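Local coordinates for protein beta-fructofuranosidase (Arthrobacter, PDB 3WPU) that belongs to the levansucrase/invertase family, whose members fold as a five-bladed beta-propeller around a central, funnel-shaped pocket, at residues V55-V60 and L393-N398; A237-F242 and M269-A274; N243-F248 and T334-R339; F260-G265 and G306-A311; F418-H423 and V431-D436. One frame throughout, in Å; residues are numbered along the deposited sequence.

How the contacts relate
All five contacts belong to the same propeller fold. Contact 1 joins the N-terminal part to residues 393-398, and contacts 2, 3 and 4 are nested inside the long loop it closes; contact 5 follows in series. Contacts 3 and 4 sit side by side, their centres about 7 Å apart, and share the sheet in which strands 245-250 and 260-266 are neighbours. Contact 2 ties loops that run into and out of this sheet, nearer the surface. Contact 5, on the four-stranded sheet holding strand 430-434, touches contact 3 through Glu338 and Tyr421 and contact 1 through Gln419 and Ala420. Contact 4 thus holds one sheet together, while contact 3 joins that sheet to the loop entering the next.

Contact 1 of 5, residues V55-V60 and L393-N398; sequences VTMPTV and LGNPTN
Leu393 reaches across to Met57 with one branch: CD1 lies 3.7 Å from Met57 CA, while CG meets Met57 CB at 4.0 Å. Met57 holds CG anti to its backbone N (chi1 -169°) and stays extended to the methyl, an unbranched chain that runs alongside Asn395, with SD 4.0 Å from Asn395 OD1. It continues onto Ala420 and His423, and Asn395 ND2 is bonded to Ala420 O. Two backbone bonds set this register, Gly394 N to Val55 O at 2.8 Å and Met57 N to Gly394 O at 2.8 Å, so that Gly394 forms a single beta bridge with Thr56 where strand 391-394 of a propeller sheet gives way to loop. Thr56, the bridge partner of Gly394, turns its two branches to different tasks. CG2, anti to the backbone N, rests 3.7 Å from Pro396 CA. OG1 takes a proton from a water that also donates to Asn395 O, and is bonded besides to Pro52 and Asn49. The compact Pro396 ring fits between neighbours, CD against Met57 O and CG 3.8 Å from Thr59 OG1. Asn395 O has a second donor, Thr397 OG1 at 2.7 Å, which approaches from above the carbonyl plane.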
# COMPACT_ATOMS: atom_id res chain seq x y z
N VAL A 55 6.86 -10.24 14.58
CA VAL A 55 5.89 -9.40 13.90
C VAL A 55 6.22 -7.91 14.04
O VAL A 55 5.36 -7.04 13.86
CB VAL A 55 4.45 -9.69 14.40
CG1 VAL A 55 4.02 -11.10 14.00
CG2 VAL A 55 4.28 -9.43 15.88
N THR A 56 7.49 -7.64 14.37
CA THR A 56 8.02 -6.29 14.45
C THR A 56 9.06 -6.03 13.35
O THR A 56 10.00 -6.81 13.16
CB THR A 56 8.65 -6.03 15.83
OG1 THR A 56 7.66 -6.17 16.86
CG2 THR A 56 9.27 -4.64 15.91
N MET A 57 8.90 -4.92 12.64
CA MET A 57 9.87 -4.51 11.63
C MET A 57 11.24 -4.25 12.25
O MET A 57 11.30 -3.61 13.28
CB MET A 57 9.40 -3.21 10.96
CG MET A 57 10.19 -2.82 9.72
SD MET A 57 9.52 -1.30 9.00
CE MET A 57 10.81 -0.95 7.78
N PRO A 58 12.32 -4.73 11.61
CA PRO A 58 13.67 -4.35 12.04
C PRO A 58 13.82 -2.87 12.20
O PRO A 58 13.24 -2.09 11.43
CB PRO A 58 14.57 -4.90 10.93
CG PRO A 58 13.79 -6.05 10.34
CD PRO A 58 12.33 -5.71 10.51
N THR A 59 14.58 -2.47 13.22
CA THR A 59 14.72 -1.08 13.57
C THR A 59 15.55 -0.33 12.52
O THR A 59 16.66 -0.76 12.16
CB THR A 59 15.35 -0.97 14.97
OG1 THR A 59 14.47 -1.53 15.95
CG2 THR A 59 15.65 0.47 15.36
N VAL A 60 15.00 0.77 12.01
CA VAL A 60 15.64 1.56 10.97
C VAL A 60 16.61 2.54 11.61
O VAL A 60 16.24 3.22 12.55
CB VAL A 60 14.60 2.34 10.17
CG1 VAL A 60 15.23 3.22 9.11
CG2 VAL A 60 13.68 1.33 9.46
N LEU A 393 3.32 -6.79 10.52
CA LEU A 393 4.59 -6.08 10.58
C LEU A 393 4.42 -4.71 11.24
O LEU A 393 4.13 -3.71 10.57
CB LEU A 393 5.20 -5.93 9.18
CG LEU A 393 6.65 -5.43 9.10
CD1 LEU A 393 7.58 -6.54 9.51
CD2 LEU A 393 7.00 -4.96 7.70
N GLY A 394 4.61 -4.68 12.55
CA GLY A 394 4.47 -3.48 13.35
C GLY A 394 5.78 -2.74 13.56
O GLY A 394 6.85 -3.35 13.67
N ASN A 395 5.70 -1.43 13.56
CA ASN A 395 6.87 -0.68 13.99
C ASN A 395 7.21 -1.07 15.43
O ASN A 395 6.33 -1.48 16.20
CB ASN A 395 6.63 0.80 13.87
CG ASN A 395 6.55 1.26 12.42
OD1 ASN A 395 6.98 0.57 11.49
ND2 ASN A 395 6.01 2.45 12.22
N PRO A 396 8.49 -0.91 15.82
CA PRO A 396 8.81 -1.22 17.20
C PRO A 396 8.04 -0.24 18.08
O PRO A 396 8.05 0.96 17.79
CB PRO A 396 10.32 -0.99 17.30
CG PRO A 396 10.78 -0.48 15.99
CD PRO A 396 9.69 -0.67 14.99
N THR A 397 7.41 -0.77 19.13
CA THR A 397 6.33 -0.11 19.84
C THR A 397 6.24 -0.67 21.25
O THR A 397 6.20 -1.88 21.44
CB THR A 397 4.96 -0.42 19.14
OG1 THR A 397 4.95 0.14 17.83
CG2 THR A 397 3.78 0.16 19.94
N ASN A 398 6.23 0.23 22.24
CA ASN A 398 5.89 -0.15 23.59
C ASN A 398 4.46 0.21 23.90
O ASN A 398 4.15 1.38 24.13
CB ASN A 398 6.83 0.51 24.62
CG ASN A 398 6.77 -0.20 25.98
OD1 ASN A 398 5.70 -0.67 26.38
ND2 ASN A 398 7.91 -0.29 26.68
O HOH W 1 5.31 -4.17 16.51

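Contact 2 of 5, residues A237-F242 and M269-A274; sequences AQNEFF and MQRETA
Gln238 and Arg271 meet where two surface loops are stitched together, one leading into strand 245-250 and the other leaving strand 260-266; an Asx turn at Asn239 shapes the first of them. The stitch is a backbone bond from Arg271 N to Gln238 O, 2.9 Å long with 152° at the hydrogen. Arg271 CB presses on the same oxygen at 3.3 Å, and a water beside Glu272 OE1 lies 3.2 Å from Gln238 O, probably donating to it. The backbone brings Gln238 CB to 3.7 Å from Met269 O. Past CB, CG is set anti to the carbonyl carbon (chi1 -73°), and the chain carries OE1 to Thr235 N and NE2 to Gly230 O, so a long polar residue suits this partly exposed place. The sheet these loops serve is one blade of the family's beta-propeller. In the Asx turn Asn239 OD1 accepts from Phe241 N at 3.0 Å, the donor standing above the amide plane, and a type I turn from Asn239 to Phe242 adds its own backbone bond. Arg271 extends from CG to NE, and its guanidinium packs obliquely on the Asn239 amide, the planes 30° apart and Arg271 NH1 3.7 Å from Asn239 ND2. Asn239 ND2 donates to Gln234 OE1. The NE2 of Gln234 donates to Met269 O, which makes its amide a second bridge between the loops.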
# COMPACT_ATOMS: atom_id res chain seq x y z
N ALA A 237 -21.44 13.30 2.85
CA ALA A 237 -22.70 13.66 3.53
C ALA A 237 -22.87 12.86 4.82
O ALA A 237 -23.41 13.35 5.81
CB ALA A 237 -23.88 13.43 2.60
N GLN A 238 -22.38 11.62 4.80
CA GLN A 238 -22.41 10.74 5.96
C GLN A 238 -21.31 11.10 6.96
O GLN A 238 -21.49 10.97 8.15
CB GLN A 238 -22.33 9.29 5.52
CG GLN A 238 -23.62 8.82 4.87
CD GLN A 238 -23.49 7.51 4.11
OE1 GLN A 238 -22.41 7.16 3.64
NE2 GLN A 238 -24.60 6.76 4.02
N ASN A 239 -20.19 11.59 6.45
CA ASN A 239 -19.05 11.95 7.30
C ASN A 239 -18.14 12.87 6.51
O ASN A 239 -17.54 12.46 5.53
CB ASN A 239 -18.30 10.68 7.70
CG ASN A 239 -16.98 10.93 8.40
OD1 ASN A 239 -16.66 12.05 8.82
ND2 ASN A 239 -16.18 9.85 8.52
N GLU A 240 -17.98 14.10 6.97
CA GLU A 240 -17.19 15.10 6.31
C GLU A 240 -15.76 14.65 6.01
O GLU A 240 -15.13 15.11 5.06
CB GLU A 240 -17.14 16.33 7.24
CG GLU A 240 -16.22 17.43 6.84
CD GLU A 240 -16.56 18.72 7.56
OE1 GLU A 240 -17.13 18.66 8.67
OE2 GLU A 240 -16.27 19.78 6.98
N PHE A 241 -15.25 13.78 6.87
CA PHE A 241 -13.87 13.30 6.81
C PHE A 241 -13.80 11.82 6.49
O PHE A 241 -12.85 11.13 6.88
CB PHE A 241 -13.17 13.62 8.11
CG PHE A 241 -13.13 15.09 8.40
CD1 PHE A 241 -12.42 15.95 7.56
CD2 PHE A 241 -13.82 15.63 9.47
CE1 PHE A 241 -12.39 17.32 7.81
CE2 PHE A 241 -13.79 16.99 9.73
CZ PHE A 241 -13.08 17.84 8.89
N PHE A 242 -14.78 11.36 5.71
CA PHE A 242 -14.77 10.01 5.19
C PHE A 242 -13.49 9.68 4.43
O PHE A 242 -12.88 10.57 3.86
CB PHE A 242 -15.98 9.77 4.26
CG PHE A 242 -15.87 10.41 2.89
CD1 PHE A 242 -15.81 9.61 1.75
CD2 PHE A 242 -15.89 11.80 2.72
CE1 PHE A 242 -15.77 10.18 0.50
CE2 PHE A 242 -15.82 12.37 1.46
CZ PHE A 242 -15.77 11.56 0.34
N MET A 269 -22.38 4.31 7.04
CA MET A 269 -23.32 4.71 8.08
C MET A 269 -23.16 6.19 8.30
O MET A 269 -22.06 6.72 8.18
CB MET A 269 -23.03 3.96 9.39
CG MET A 269 -23.46 2.50 9.33
SD MET A 269 -23.15 1.55 10.84
CE MET A 269 -21.40 1.22 10.77
N GLN A 270 -24.26 6.87 8.61
CA GLN A 270 -24.18 8.25 9.01
C GLN A 270 -23.34 8.32 10.26
O GLN A 270 -23.53 7.51 11.17
CB GLN A 270 -25.60 8.77 9.29
CG GLN A 270 -25.66 10.24 9.64
CD GLN A 270 -25.33 11.16 8.48
OE1 GLN A 270 -24.62 12.15 8.64
NE2 GLN A 270 -25.82 10.82 7.32
N ARG A 271 -22.40 9.27 10.32
CA ARG A 271 -21.41 9.29 11.39
C ARG A 271 -22.05 9.25 12.78
O ARG A 271 -21.63 8.50 13.66
CB ARG A 271 -20.54 10.53 11.27
CG ARG A 271 -19.55 10.70 12.39
CD ARG A 271 -18.66 11.89 12.09
NE ARG A 271 -17.57 12.03 13.06
CZ ARG A 271 -16.45 11.29 13.07
NH1 ARG A 271 -16.25 10.30 12.18
NH2 ARG A 271 -15.52 11.53 13.99
N GLU A 272 -23.08 10.08 12.94
CA GLU A 272 -23.73 10.28 14.22
C GLU A 272 -24.61 9.13 14.67
O GLU A 272 -24.93 9.04 15.87
CB GLU A 272 -24.56 11.56 14.17
CG GLU A 272 -23.75 12.83 13.87
CD GLU A 272 -23.42 13.06 12.40
OE1 GLU A 272 -22.60 13.96 12.12
OE2 GLU A 272 -23.95 12.38 11.50
N THR A 273 -25.08 8.28 13.75
CA THR A 273 -25.96 7.19 14.13
C THR A 273 -25.30 5.81 13.99
O THR A 273 -25.90 4.79 14.29
CB THR A 273 -27.24 7.17 13.29
OG1 THR A 273 -26.92 6.98 11.91
CG2 THR A 273 -27.98 8.48 13.46
N ALA A 274 -24.06 5.79 13.51
CA ALA A 274 -23.34 4.51 13.34
C ALA A 274 -23.33 3.70 14.64
O ALA A 274 -23.10 4.25 15.74
CB ALA A 274 -21.92 4.74 12.86
O HOH W 2 -21.94 13.88 9.34

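Contact 3 of 5, residues N243-F248 and T334-R339; sequences NFRDPF and TDQTER
Arg245 and Glu338 form a salt bridge between strand 245-248, which carries the Arg-Asp-Pro motif of this propeller family, and the loop that leads to strand 340-345. The arginine leaves its strand with CG between the backbone N and the carbonyl carbon (chi1 58°). From there CB, CG and CD run as an extended shaft, and the side chain also touches Trp163 and Thr180. Arg245 NE donates to a water 2.8 Å away. At the tip NH2 meets two oxygens near the guanidinium plane. Glu338 OE1, 3.3 Å from Arg245 NH2, is reached almost in a straight line at 178°, though from above the carboxylate plane; Gln336 OE1, 3.1 Å from Arg245 NH2, accepts a weak bond. Arginine suits this place because its length and several N-H groups let one residue serve water, carboxylate and amide together. Glu338 OE2 is taken by Tyr421 OH. Next in the chain, Asp246 points toward the other segment, and its OD1 binds a glycerol. The same water lies close to Glu338 OE1 and Asp246 OD2, within a salt-bridge network of Arg245, Asp246 and Glu338 whose Arg245 NE to Asp246 OD2 pair is long. Asp246 OD2 is also met, on its anti side, by Arg339 N at 3.1 Å.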
# COMPACT_ATOMS: atom_id res chain seq x y z
N ASN A 243 -13.12 8.40 4.45
CA ASN A 243 -11.98 7.87 3.72
C ASN A 243 -12.43 7.15 2.47
O ASN A 243 -13.40 6.40 2.51
CB ASN A 243 -11.24 6.88 4.63
CG ASN A 243 -10.80 7.52 5.93
OD1 ASN A 243 -11.24 7.16 7.02
ND2 ASN A 243 -9.92 8.46 5.80
N PHE A 244 -11.71 7.37 1.38
CA PHE A 244 -12.04 6.73 0.08
C PHE A 244 -10.85 6.94 -0.82
O PHE A 244 -10.62 8.05 -1.30
CB PHE A 244 -13.32 7.30 -0.55
CG PHE A 244 -13.78 6.54 -1.76
CD1 PHE A 244 -14.57 5.41 -1.63
CD2 PHE A 244 -13.41 6.96 -3.03
CE1 PHE A 244 -14.94 4.69 -2.76
CE2 PHE A 244 -13.81 6.27 -4.15
CZ PHE A 244 -14.58 5.13 -4.01
N ARG A 245 -10.01 5.93 -0.94
CA ARG A 245 -8.74 6.09 -1.65
C ARG A 245 -7.99 4.79 -1.85
O ARG A 245 -8.41 3.74 -1.34
CB ARG A 245 -7.82 7.09 -0.87
CG ARG A 245 -7.51 6.71 0.56
CD ARG A 245 -6.57 7.76 1.16
NE ARG A 245 -6.33 7.55 2.57
CZ ARG A 245 -7.11 7.93 3.57
NH1 ARG A 245 -8.23 8.62 3.36
NH2 ARG A 245 -6.75 7.67 4.82
N ASP A 246 -6.90 4.88 -2.61
CA ASP A 246 -5.83 3.88 -2.71
C ASP A 246 -6.23 2.63 -3.54
O ASP A 246 -6.21 1.53 -2.99
CB ASP A 246 -5.36 3.39 -1.35
CG ASP A 246 -4.87 4.51 -0.42
OD1 ASP A 246 -4.61 5.63 -0.90
OD2 ASP A 246 -4.85 4.27 0.84
N PRO A 247 -6.51 2.80 -4.84
CA PRO A 247 -6.90 1.65 -5.69
C PRO A 247 -5.71 0.73 -6.02
O PRO A 247 -4.64 1.19 -6.47
CB PRO A 247 -7.38 2.33 -6.97
CG PRO A 247 -6.60 3.59 -7.03
CD PRO A 247 -6.60 4.06 -5.61
N PHE A 248 -5.92 -0.58 -5.82
CA PHE A 248 -4.98 -1.63 -6.20
C PHE A 248 -5.74 -2.65 -7.06
O PHE A 248 -6.69 -3.23 -6.56
CB PHE A 248 -4.44 -2.32 -4.93
CG PHE A 248 -3.60 -3.56 -5.20
CD1 PHE A 248 -2.24 -3.46 -5.40
CD2 PHE A 248 -4.19 -4.83 -5.30
CE1 PHE A 248 -1.45 -4.57 -5.66
CE2 PHE A 248 -3.40 -5.95 -5.54
CZ PHE A 248 -2.05 -5.83 -5.75
N THR A 334 -11.04 0.24 13.90
CA THR A 334 -10.20 1.32 13.38
C THR A 334 -10.94 2.17 12.33
O THR A 334 -11.77 1.66 11.54
CB THR A 334 -8.85 0.83 12.77
OG1 THR A 334 -8.10 1.96 12.32
CG2 THR A 334 -9.07 -0.11 11.56
N ASP A 335 -10.56 3.44 12.29
CA ASP A 335 -11.00 4.42 11.31
C ASP A 335 -10.45 4.12 9.91
O ASP A 335 -11.08 4.45 8.90
CB ASP A 335 -10.49 5.82 11.75
CG ASP A 335 -10.98 6.95 10.86
OD1 ASP A 335 -12.18 6.97 10.46
OD2 ASP A 335 -10.14 7.85 10.58
N GLN A 336 -9.26 3.54 9.88
CA GLN A 336 -8.45 3.53 8.67
C GLN A 336 -7.74 2.21 8.40
O GLN A 336 -6.76 1.87 9.02
CB GLN A 336 -7.44 4.69 8.75
CG GLN A 336 -8.07 6.04 8.59
CD GLN A 336 -7.02 7.11 8.34
OE1 GLN A 336 -7.32 8.15 7.82
NE2 GLN A 336 -5.77 6.80 8.66
N THR A 337 -8.29 1.41 7.47
CA THR A 337 -7.59 0.28 6.92
C THR A 337 -7.06 0.77 5.57
O THR A 337 -7.75 0.73 4.55
CB THR A 337 -8.60 -0.88 6.73
OG1 THR A 337 -9.82 -0.35 6.21
CG2 THR A 337 -8.93 -1.53 8.08
N GLU A 338 -5.84 1.31 5.57
CA GLU A 338 -5.30 2.00 4.42
C GLU A 338 -4.57 1.08 3.44
O GLU A 338 -4.13 -0.01 3.82
CB GLU A 338 -4.33 3.09 4.90
CG GLU A 338 -4.97 4.03 5.87
CD GLU A 338 -4.08 5.20 6.20
OE1 GLU A 338 -3.91 6.09 5.35
OE2 GLU A 338 -3.62 5.25 7.36
N ARG A 339 -4.39 1.57 2.21
CA ARG A 339 -3.59 0.90 1.22
C ARG A 339 -3.75 -0.62 1.13
O ARG A 339 -2.78 -1.40 1.21
CB ARG A 339 -2.12 1.25 1.45
CG ARG A 339 -1.40 1.08 0.19
CD ARG A 339 0.04 1.46 0.25
NE ARG A 339 0.54 1.21 -1.09
CZ ARG A 339 1.69 1.65 -1.55
NH1 ARG A 339 2.54 2.34 -0.76
NH2 ARG A 339 2.00 1.35 -2.79
O HOH W 3 -4.01 5.99 2.65

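Contact 4 of 5, residues F260-G265 and G306-A311; sequences FMVFEG and GNVGLA
Phe263 lays its ring over Gly309, and the fit is of a bump into a hollow: having no side chain, the glycine leaves room on its strand for a flat aromatic. Gly309 CA stands 3.9 Å from the centroid of the Phe263 ring, 20° off the normal, a CH-pi contact over one face. With CG between the backbone N and the carbonyl carbon (chi1 52°), the ring leans across to the opposite strand, where Phe263 CE2 comes within 4.1 Å of the small methyl Ala311 CB. On the other face Val262, Val308 and Leu310 pack together. Val262 wedges between the other two, CG1 touching Leu310 CD1 at 3.8 Å and CB meeting Val308 CG1 at 4.1 Å; Leu310 CD1 reaches on to Phe260 CB. Beneath this relief the antiparallel hydrogen-bonded pairs are Met261 with Ala311, Phe263 with Gly309 and Gly265 with Asn307, and the non-hydrogen-bonded pairs Val262 with Leu310 and Glu264 with Val308. Tyr233 meets the Phe263 ring edge-to-face, and its OH bonds Leu310 N. These are the two middle strands of a propeller blade: strand 245-250 borders 260-266, strand 321-331 borders 305-313, and Val262 and Val308 both rest against Pro340 of strand 340-345.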
# COMPACT_ATOMS: atom_id res chain seq x y z
N PHE A 260 -10.22 -7.00 -10.81
CA PHE A 260 -10.79 -6.47 -9.58
C PHE A 260 -9.90 -5.38 -9.04
O PHE A 260 -8.79 -5.19 -9.51
CB PHE A 260 -10.95 -7.55 -8.52
CG PHE A 260 -11.99 -8.57 -8.89
CD1 PHE A 260 -13.32 -8.35 -8.56
CD2 PHE A 260 -11.63 -9.72 -9.55
CE1 PHE A 260 -14.29 -9.28 -8.92
CE2 PHE A 260 -12.60 -10.65 -9.90
CZ PHE A 260 -13.91 -10.42 -9.58
N MET A 261 -10.45 -4.66 -8.07
CA MET A 261 -9.74 -3.59 -7.37
C MET A 261 -10.15 -3.62 -5.92
O MET A 261 -11.33 -3.76 -5.60
CB MET A 261 -10.14 -2.25 -7.99
CG MET A 261 -9.61 -0.98 -7.29
SD MET A 261 -10.53 0.48 -7.81
CE MET A 261 -10.14 0.58 -9.56
N VAL A 262 -9.18 -3.41 -5.02
CA VAL A 262 -9.48 -3.08 -3.65
C VAL A 262 -9.03 -1.66 -3.37
O VAL A 262 -8.21 -1.08 -4.09
CB VAL A 262 -8.88 -4.08 -2.61
CG1 VAL A 262 -9.55 -5.45 -2.74
CG2 VAL A 262 -7.39 -4.22 -2.75
N PHE A 263 -9.67 -1.09 -2.36
CA PHE A 263 -9.42 0.28 -1.97
C PHE A 263 -9.90 0.47 -0.54
O PHE A 263 -10.63 -0.35 -0.01
CB PHE A 263 -10.15 1.25 -2.92
CG PHE A 263 -11.62 0.95 -3.07
CD1 PHE A 263 -12.54 1.51 -2.21
CD2 PHE A 263 -12.05 0.07 -4.03
CE1 PHE A 263 -13.87 1.21 -2.29
CE2 PHE A 263 -13.40 -0.24 -4.12
CZ PHE A 263 -14.31 0.33 -3.26
N GLU A 264 -9.42 1.53 0.10
CA GLU A 264 -9.91 1.93 1.40
C GLU A 264 -11.22 2.70 1.32
O GLU A 264 -11.35 3.64 0.54
CB GLU A 264 -8.88 2.84 2.12
CG GLU A 264 -9.41 3.33 3.45
CD GLU A 264 -8.45 4.26 4.18
OE1 GLU A 264 -7.45 4.66 3.58
OE2 GLU A 264 -8.75 4.61 5.34
N GLY A 265 -12.17 2.32 2.16
CA GLY A 265 -13.39 3.09 2.40
C GLY A 265 -13.71 3.20 3.88
O GLY A 265 -12.87 2.84 4.74
N GLY A 306 -13.73 1.87 9.58
CA GLY A 306 -13.02 1.66 8.36
C GLY A 306 -13.47 0.39 7.66
O GLY A 306 -13.91 -0.55 8.32
N ASN A 307 -13.33 0.40 6.35
CA ASN A 307 -13.51 -0.82 5.57
C ASN A 307 -12.57 -0.93 4.39
O ASN A 307 -11.85 0.02 4.02
CB ASN A 307 -14.99 -1.10 5.20
CG ASN A 307 -15.56 -0.18 4.12
OD1 ASN A 307 -14.85 0.65 3.55
ND2 ASN A 307 -16.85 -0.33 3.82
N VAL A 308 -12.58 -2.11 3.77
CA VAL A 308 -11.85 -2.36 2.55
C VAL A 308 -12.88 -2.74 1.52
O VAL A 308 -13.63 -3.71 1.70
CB VAL A 308 -10.78 -3.48 2.67
CG1 VAL A 308 -10.17 -3.75 1.32
CG2 VAL A 308 -9.70 -3.04 3.67
N GLY A 309 -12.90 -1.97 0.45
CA GLY A 309 -13.83 -2.17 -0.66
C GLY A 309 -13.29 -3.03 -1.78
O GLY A 309 -12.10 -3.28 -1.90
N LEU A 310 -14.23 -3.53 -2.59
CA LEU A 310 -13.94 -4.31 -3.79
C LEU A 310 -14.76 -3.71 -4.94
O LEU A 310 -15.90 -3.24 -4.74
CB LEU A 310 -14.36 -5.78 -3.58
CG LEU A 310 -13.92 -6.75 -4.68
CD1 LEU A 310 -12.41 -6.94 -4.76
CD2 LEU A 310 -14.61 -8.10 -4.49
N ALA A 311 -14.15 -3.69 -6.12
CA ALA A 311 -14.83 -3.28 -7.35
C ALA A 311 -14.37 -4.21 -8.46
O ALA A 311 -13.30 -4.83 -8.39
CB ALA A 311 -14.55 -1.84 -7.71

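Contact 5 of 5, residues F418-H423 and V431-D436; sequences FQAYSH and VQSFID
Tyr421 and Phe434 form an antiparallel hydrogen-bonded pair, with Tyr421 N 2.9 Å from Phe434 O and Phe434 N 3.0 Å from Tyr421 O. Phe434 is on one arm of a beta hairpin, strands 423-425 and 430-434, which begins a four-stranded propeller sheet, and Tyr421 lies just before the other arm. At Ser422 the chain turns a corner through left-handed backbone angles, which separates this pairing from that of Gln432 with Tyr424 in the hairpin. At the other end the contact frays: Asp436 N makes a weak bond to Phe418 O, and the buried Gln419 O, with no hydrogen-bond partner, is approached by Ile435 CA at 3.2 Å.

Phe434 sets CG between its backbone N and carbonyl carbon (chi1 83°), which swings the ring over the opposite segment. CE2 meets Tyr421 CB at 3.7 Å, and CD2 lies 3.2 Å from Tyr421 O. Ser422 CB comes to the edge of this ring, in its plane, while Ser422 OG, in one of two conformers, is held by Asp76; Trp75 meets the ring edge-to-face. Tyr421 itself leads away, stacking on His356 with its OH at Glu338, a rigid reach that an aromatic with a polar tip serves well. His423 lies flat against the small Ser433: Ser433 CB sits 3.9 Å from the centroid of the His423 ring, 16° off its normal, while Val431 CG1 comes to the ring edge. The small Ala420 packs its CB 3.5 Å from Ser433 OG. Asp436 OD1 forms a salt bridge with Arg446, and OD2 binds a glycerol. Gln432 NE2 bonds Thr77 O, and beside the corner a water lies 2.8 Å from both Ser422 O and Gln432 OE1.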
# COMPACT_ATOMS: atom_id res chain seq x y z
N PHE A 418 7.35 5.41 14.68
CA PHE A 418 6.86 5.96 13.41
C PHE A 418 7.87 5.80 12.27
O PHE A 418 7.85 6.57 11.31
CB PHE A 418 6.50 7.43 13.58
CG PHE A 418 5.48 7.69 14.66
CD1 PHE A 418 4.16 7.27 14.49
CD2 PHE A 418 5.82 8.37 15.82
CE1 PHE A 418 3.20 7.53 15.46
CE2 PHE A 418 4.85 8.62 16.79
CZ PHE A 418 3.55 8.18 16.62
N GLN A 419 8.76 4.81 12.37
CA GLN A 419 9.88 4.69 11.44
C GLN A 419 9.46 4.37 10.02
O GLN A 419 10.23 4.57 9.10
CB GLN A 419 10.90 3.63 11.89
CG GLN A 419 10.36 2.21 11.82
CD GLN A 419 11.38 1.17 12.24
OE1 GLN A 419 12.33 1.46 12.98
NE2 GLN A 419 11.21 -0.04 11.75
N ALA A 420 8.26 3.81 9.88
CA ALA A 420 7.80 3.29 8.61
C ALA A 420 6.28 3.44 8.49
O ALA A 420 5.54 3.27 9.47
CB ALA A 420 8.19 1.82 8.48
N TYR A 421 5.84 3.79 7.29
CA TYR A 421 4.42 3.80 6.96
C TYR A 421 4.20 3.54 5.45
O TYR A 421 5.17 3.43 4.68
CB TYR A 421 3.68 5.07 7.46
CG TYR A 421 2.23 4.77 7.71
CD1 TYR A 421 1.86 3.87 8.68
CD2 TYR A 421 1.23 5.33 6.91
CE1 TYR A 421 0.54 3.53 8.89
CE2 TYR A 421 -0.10 4.97 7.07
CZ TYR A 421 -0.45 4.08 8.07
OH TYR A 421 -1.78 3.71 8.30
N SER A 422 2.92 3.36 5.10
CA SER A 422 2.47 3.06 3.74
C SER A 422 3.23 1.88 3.12
O SER A 422 3.59 1.88 1.93
CB SER A 422 2.53 4.31 2.87
OG SER A 422 1.65 5.28 3.41
N HIS A 423 3.40 0.85 3.93
CA HIS A 423 4.12 -0.32 3.52
C HIS A 423 3.42 -0.96 2.31
O HIS A 423 2.20 -0.83 2.12
CB HIS A 423 4.11 -1.38 4.61
CG HIS A 423 4.68 -0.94 5.92
ND1 HIS A 423 4.16 0.09 6.66
CD2 HIS A 423 5.70 -1.46 6.65
CE1 HIS A 423 4.84 0.20 7.79
NE2 HIS A 423 5.78 -0.73 7.80
N VAL A 431 9.13 -6.09 1.71
CA VAL A 431 8.23 -5.04 2.11
C VAL A 431 8.96 -3.72 2.04
O VAL A 431 10.00 -3.53 2.70
CB VAL A 431 7.66 -5.25 3.53
CG1 VAL A 431 6.69 -4.12 3.86
CG2 VAL A 431 6.98 -6.63 3.66
N GLN A 432 8.45 -2.81 1.21
CA GLN A 432 9.00 -1.45 1.11
C GLN A 432 8.07 -0.50 1.85
O GLN A 432 6.89 -0.75 1.97
CB GLN A 432 9.17 -1.03 -0.35
CG GLN A 432 7.92 -1.07 -1.23
CD GLN A 432 7.23 0.26 -1.42
OE1 GLN A 432 7.47 1.24 -0.68
NE2 GLN A 432 6.36 0.31 -2.41
N SER A 433 8.63 0.59 2.39
CA SER A 433 7.85 1.54 3.19
C SER A 433 8.61 2.87 3.19
O SER A 433 9.77 2.87 2.81
CB SER A 433 7.73 1.02 4.63
OG SER A 433 8.99 0.84 5.27
N PHE A 434 7.95 3.95 3.60
CA PHE A 434 8.64 5.24 3.73
C PHE A 434 8.82 5.56 5.19
O PHE A 434 8.03 5.18 6.04
CB PHE A 434 7.89 6.37 2.99
CG PHE A 434 6.76 6.98 3.77
CD1 PHE A 434 6.96 8.02 4.66
CD2 PHE A 434 5.47 6.49 3.66
CE1 PHE A 434 5.91 8.58 5.38
CE2 PHE A 434 4.41 7.03 4.38
CZ PHE A 434 4.63 8.06 5.27
N ILE A 435 9.83 6.38 5.45
CA ILE A 435 10.13 6.83 6.81
C ILE A 435 9.35 8.09 7.18
O ILE A 435 9.37 9.09 6.44
CB ILE A 435 11.63 7.15 6.93
CG1 ILE A 435 12.48 5.90 6.68
CG2 ILE A 435 11.93 7.73 8.31
CD1 ILE A 435 13.97 6.15 6.59
N ASP A 436 8.67 8.05 8.32
CA ASP A 436 7.90 9.21 8.74
C ASP A 436 8.76 9.94 9.76
O ASP A 436 9.26 11.03 9.47
CB ASP A 436 6.53 8.84 9.28
CG ASP A 436 5.65 10.06 9.52
OD1 ASP A 436 6.14 11.20 9.48
OD2 ASP A 436 4.46 9.86 9.78
O HOH W 4 5.33 2.96 -0.03